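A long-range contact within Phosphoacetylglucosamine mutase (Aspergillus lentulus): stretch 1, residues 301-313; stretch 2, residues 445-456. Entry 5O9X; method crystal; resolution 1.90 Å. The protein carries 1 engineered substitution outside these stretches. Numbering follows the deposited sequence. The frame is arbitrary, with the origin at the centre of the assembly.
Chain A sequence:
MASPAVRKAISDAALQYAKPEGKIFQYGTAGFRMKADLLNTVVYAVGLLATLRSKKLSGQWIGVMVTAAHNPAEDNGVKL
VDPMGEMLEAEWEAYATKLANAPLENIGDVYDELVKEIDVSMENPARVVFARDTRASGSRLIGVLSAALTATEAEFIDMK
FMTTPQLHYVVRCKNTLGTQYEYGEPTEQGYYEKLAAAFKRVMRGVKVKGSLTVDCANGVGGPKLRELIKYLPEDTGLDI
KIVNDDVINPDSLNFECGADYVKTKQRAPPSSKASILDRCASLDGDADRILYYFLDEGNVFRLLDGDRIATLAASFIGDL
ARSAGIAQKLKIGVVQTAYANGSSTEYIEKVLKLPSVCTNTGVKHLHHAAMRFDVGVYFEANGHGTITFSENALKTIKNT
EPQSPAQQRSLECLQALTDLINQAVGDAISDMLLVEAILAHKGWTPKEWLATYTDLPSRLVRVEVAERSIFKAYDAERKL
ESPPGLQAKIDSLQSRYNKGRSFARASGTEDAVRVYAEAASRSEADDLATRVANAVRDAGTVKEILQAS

Stretch 1 301-313: FRLLDGDRIATLA
Stretch 2 445-456: TPKEWLATYTDL

Arg308 and Trp449, each with 140 Å² covered by the opposite stretch, organise a contact that buries 736 Å² in total between stretches whose touching residues are at least 137 positions apart. Stretch 1 runs as a strand (301-304), turns at Asp305 and enters a helix at Gly306 that continues beyond Ala313. Stretch 2 begins at Thr445, the N-cap of a helix starting at Pro446, and finishes in an extended segment through Tyr453 (phi/psi -157/162) to Leu456. The helix axes cross nearly at right angles (93°), 11.1 Å apart at closest approach; the strand meets the second helix at 68° and 9.5 Å. Leu304 CA lies 7.0 Å from Leu450 CA, and Leu312 CA 7.6 Å from Trp449 CA.

Trp449 (chi1 t, chi2 8°) drives its indole between strand and helix. Its faces are covered by leucine methyls: Leu304 CD2 (chi1 m, chi2 150°) sits 4.0 Å from the centroid of the five-membered ring of Trp449, and Leu312 CD2 (t, p) packs on the opposite face, 4.1 Å from the centroid of the six-membered ring. At the ring edge, Trp449 NE1 donates to Arg308 O (3.0 Å), which satisfies the buried indole nitrogen, while Trp449 CZ2 meets Ile309 CG1 at 4.0 Å.

Arg308 (m, m, t, chi4 169°) points toward stretch 2 and threads its guanidinium into the turn after the helix. Arg308 NH1 donates to Leu450 O (2.9 Å) and Tyr453 O (3.0 Å), and weakly to Thr452 OG1 (3.0 Å). Arg308 NH2 also donates to Tyr453 O (2.8 Å) and forms a salt bridge with Asp455 OD2 (3.2 Å), its hydrogen bond weak. The planar, charged group thus brings together two backbone carbonyls, a hydroxyl and a carboxylate. Tyr453 (chi1 p, chi2 82°) lies flat against one face of the Arg308 guanidinium, centres 3.6 Å apart and planes at 10°, a cation-pi stack; Leu450 CD1 covers the opposite face.

Leu450 (t, p) extends the apolar layer along the strand: its CD1 touches Leu304 CD2 at 3.9 Å, and its CD2 meets Arg302 CG at 3.6 Å. Leu304 CD1 reaches Pro446 CB at 4.2 Å.

Asp305 (chi1 p) caps the first helix, OD1 accepting weakly from Asp307 N (3.1 Å) and Arg308 N (3.4 Å). Waters link polar atoms of the two stretches: one lies 2.9 Å from Leu303 O and 2.7 Å from Asp455 OD2, another 2.6 Å from Tyr453 OH and 2.8 Å from Asp455 OD1, and a third donates to Thr311 OG1 (2.8 Å) and Thr452 OG1 (3.1 Å).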

# COMPACT_ATOMS: atom_id res chain seq x y z
N PHE A 301 -12.07 12.15 19.42
CA PHE A 301 -11.31 11.30 18.50
C PHE A 301 -10.31 12.16 17.74
O PHE A 301 -10.71 13.22 17.18
CB PHE A 301 -12.30 10.60 17.47
CG PHE A 301 -11.60 9.93 16.33
CD1 PHE A 301 -11.12 8.60 16.45
CD2 PHE A 301 -11.32 10.64 15.15
CE1 PHE A 301 -10.45 7.96 15.38
CE2 PHE A 301 -10.68 10.00 14.09
CZ PHE A 301 -10.22 8.69 14.21
N ARG A 302 -9.07 11.71 17.66
CA ARG A 302 -8.02 12.41 16.89
C ARG A 302 -7.32 11.39 16.00
O ARG A 302 -6.93 10.33 16.44
CB ARG A 302 -6.93 13.02 17.80
CG ARG A 302 -7.52 13.90 18.91
CD ARG A 302 -8.25 15.13 18.30
NE ARG A 302 -8.74 16.03 19.35
CZ ARG A 302 -9.33 17.20 19.11
NH1 ARG A 302 -9.57 17.62 17.85
NH2 ARG A 302 -9.74 17.94 20.16
N LEU A 303 -7.15 11.76 14.76
CA LEU A 303 -6.66 10.85 13.75
C LEU A 303 -5.19 11.12 13.49
O LEU A 303 -4.81 12.27 13.34
CB LEU A 303 -7.45 11.04 12.41
CG LEU A 303 -6.94 10.23 11.18
CD1 LEU A 303 -7.03 8.71 11.43
CD2 LEU A 303 -7.71 10.76 9.93
N LEU A 304 -4.38 10.05 13.40
CA LEU A 304 -2.98 10.16 13.05
C LEU A 304 -2.75 9.36 11.82
O LEU A 304 -2.38 8.20 11.93
CB LEU A 304 -1.98 9.76 14.16
CG LEU A 304 -2.14 10.62 15.46
CD1 LEU A 304 -1.75 9.80 16.74
CD2 LEU A 304 -1.32 11.88 15.34
N ASP A 305 -2.88 10.02 10.66
CA ASP A 305 -3.00 9.22 9.40
C ASP A 305 -1.65 9.00 8.71
O ASP A 305 -0.61 9.24 9.32
CB ASP A 305 -4.02 9.90 8.44
CG ASP A 305 -3.51 11.28 7.87
OD1 ASP A 305 -2.31 11.68 8.02
OD2 ASP A 305 -4.32 11.97 7.21
N GLY A 306 -1.65 8.56 7.43
CA GLY A 306 -0.36 8.28 6.74
C GLY A 306 0.66 9.40 6.72
O GLY A 306 1.89 9.16 6.84
N ASP A 307 0.19 10.64 6.54
CA ASP A 307 1.14 11.77 6.56
C ASP A 307 1.70 12.06 7.91
O ASP A 307 2.83 12.56 8.03
CB ASP A 307 0.48 12.98 5.97
CG ASP A 307 0.16 12.74 4.52
OD1 ASP A 307 1.11 12.62 3.69
OD2 ASP A 307 -1.04 12.57 4.19
N ARG A 308 0.94 11.76 8.95
CA ARG A 308 1.51 11.81 10.32
C ARG A 308 2.61 10.80 10.52
O ARG A 308 3.57 11.12 11.22
CB ARG A 308 0.47 11.51 11.45
CG ARG A 308 -0.57 12.57 11.48
CD ARG A 308 0.02 13.75 12.30
NE ARG A 308 -1.01 14.75 12.35
CZ ARG A 308 -1.05 15.83 13.10
NH1 ARG A 308 0.02 16.16 13.85
NH2 ARG A 308 -2.13 16.62 13.03
N ILE A 309 2.46 9.60 9.95
CA ILE A 309 3.53 8.59 10.01
C ILE A 309 4.75 9.07 9.20
O ILE A 309 5.88 8.99 9.68
CB ILE A 309 3.04 7.17 9.52
CG1 ILE A 309 1.83 6.74 10.43
CG2 ILE A 309 4.19 6.14 9.67
CD1 ILE A 309 1.12 5.46 9.99
N ALA A 310 4.51 9.55 7.97
CA ALA A 310 5.62 10.03 7.12
C ALA A 310 6.42 11.11 7.90
O ALA A 310 7.67 11.12 7.93
CB ALA A 310 5.03 10.62 5.85
N THR A 311 5.70 12.06 8.46
CA THR A 311 6.39 13.19 9.13
C THR A 311 7.10 12.77 10.44
O THR A 311 8.18 13.27 10.76
CB THR A 311 5.43 14.37 9.39
OG1 THR A 311 4.30 13.95 10.11
CG2 THR A 311 4.99 14.93 8.05
N LEU A 312 6.48 11.85 11.15
CA LEU A 312 7.09 11.21 12.32
C LEU A 312 8.43 10.57 11.90
O LEU A 312 9.49 10.80 12.53
CB LEU A 312 6.11 10.17 12.96
CG LEU A 312 6.68 9.49 14.23
CD1 LEU A 312 6.74 10.49 15.40
CD2 LEU A 312 5.93 8.25 14.65
N ALA A 313 8.40 9.74 10.86
CA ALA A 313 9.61 9.04 10.37
C ALA A 313 10.68 10.01 9.81
O ALA A 313 11.85 9.85 10.10
CB ALA A 313 9.20 8.05 9.26
N THR A 445 4.05 10.58 23.67
CA THR A 445 2.71 9.91 23.63
C THR A 445 1.96 10.39 22.39
O THR A 445 2.43 11.31 21.74
CB THR A 445 1.82 10.24 24.85
OG1 THR A 445 1.40 11.62 24.79
CG2 THR A 445 2.57 9.98 26.22
N PRO A 446 0.75 9.82 22.10
CA PRO A 446 0.01 10.38 20.91
C PRO A 446 -0.30 11.91 21.03
O PRO A 446 -0.29 12.63 20.04
CB PRO A 446 -1.31 9.57 20.89
CG PRO A 446 -0.93 8.21 21.52
CD PRO A 446 0.18 8.51 22.55
N LYS A 447 -0.52 12.37 22.24
CA LYS A 447 -0.63 13.84 22.48
C LYS A 447 0.51 14.64 21.78
O LYS A 447 0.20 15.62 21.07
CB LYS A 447 -0.61 14.16 24.01
CG LYS A 447 -0.66 15.68 24.27
CD LYS A 447 -0.61 16.01 25.78
CE LYS A 447 -0.93 17.51 25.95
NZ LYS A 447 -0.38 18.02 27.23
N GLU A 448 1.80 14.32 22.06
CA GLU A 448 2.92 15.07 21.43
C GLU A 448 3.02 14.90 19.95
O GLU A 448 3.36 15.83 19.18
CB GLU A 448 4.30 14.70 22.07
CG GLU A 448 4.45 15.27 23.49
CD GLU A 448 3.73 14.47 24.55
OE1 GLU A 448 3.56 13.25 24.39
OE2 GLU A 448 3.32 15.04 25.56
N TRP A 449 2.71 13.70 19.48
CA TRP A 449 2.73 13.47 18.06
C TRP A 449 1.61 14.30 17.37
O TRP A 449 1.86 14.94 16.36
CB TRP A 449 2.49 11.92 17.82
CG TRP A 449 2.58 11.47 16.36
CD1 TRP A 449 3.00 12.20 15.24
CD2 TRP A 449 2.23 10.17 15.88
NE1 TRP A 449 2.95 11.38 14.12
CE2 TRP A 449 2.47 10.14 14.48
CE3 TRP A 449 1.71 9.03 16.51
CZ2 TRP A 449 2.18 9.01 13.69
CZ3 TRP A 449 1.47 7.89 15.72
CH2 TRP A 449 1.70 7.89 14.34
N LEU A 450 0.40 14.30 17.93
CA LEU A 450 -0.68 15.14 17.39
C LEU A 450 -0.31 16.64 17.38
O LEU A 450 -0.63 17.35 16.40
CB LEU A 450 -2.03 14.91 18.13
CG LEU A 450 -3.29 15.59 17.50
CD1 LEU A 450 -3.71 14.80 16.26
CD2 LEU A 450 -4.36 15.58 18.55
N ALA A 451 0.47 17.08 18.39
CA ALA A 451 0.80 18.48 18.53
C ALA A 451 1.84 18.98 17.53
O ALA A 451 1.96 20.21 17.32
CB ALA A 451 1.19 18.79 20.02
N THR A 452 2.52 18.09 16.79
CA THR A 452 3.45 18.50 15.75
C THR A 452 2.88 19.55 14.78
O THR A 452 3.56 20.51 14.41
CB THR A 452 4.03 17.32 14.94
OG1 THR A 452 2.96 16.49 14.39
CG2 THR A 452 4.91 16.38 15.84
N TYR A 453 1.64 19.33 14.31
CA TYR A 453 0.95 20.29 13.45
C TYR A 453 -0.55 20.00 13.59
O TYR A 453 -0.94 18.94 14.09
CB TYR A 453 1.45 20.23 12.00
CG TYR A 453 1.18 18.88 11.29
CD1 TYR A 453 -0.09 18.58 10.71
CD2 TYR A 453 2.22 17.90 11.21
CE1 TYR A 453 -0.33 17.33 10.05
CE2 TYR A 453 2.00 16.67 10.56
CZ TYR A 453 0.76 16.41 9.97
OH TYR A 453 0.65 15.22 9.35
N THR A 454 -1.41 20.94 13.22
CA THR A 454 -2.85 20.70 13.28
C THR A 454 -3.40 20.54 11.88
O THR A 454 -3.25 21.44 11.03
CB THR A 454 -3.56 21.83 14.05
OG1 THR A 454 -3.01 21.90 15.39
CG2 THR A 454 -5.09 21.57 14.19
N ASP A 455 -4.04 19.39 11.63
CA ASP A 455 -4.66 19.14 10.32
C ASP A 455 -5.73 20.19 10.01
O ASP A 455 -6.50 20.57 10.88
CB ASP A 455 -5.34 17.73 10.34
CG ASP A 455 -4.33 16.59 10.15
OD1 ASP A 455 -3.52 16.69 9.22
OD2 ASP A 455 -4.35 15.58 10.91
N LEU A 456 -5.76 20.68 8.80
CA LEU A 456 -6.99 21.41 8.33
C LEU A 456 -8.18 20.46 8.34
O LEU A 456 -8.05 19.32 7.93
CB LEU A 456 -6.77 21.89 6.88
CG LEU A 456 -5.64 22.93 6.77
CD1 LEU A 456 -5.40 23.22 5.27
CD2 LEU A 456 -5.99 24.23 7.48
O HOH W 1 -5.48 14.94 12.98
O HOH W 2 -3.85 12.92 10.68
O HOH W 3 -1.73 14.64 8.50
O HOH W 4 4.41 14.24 12.85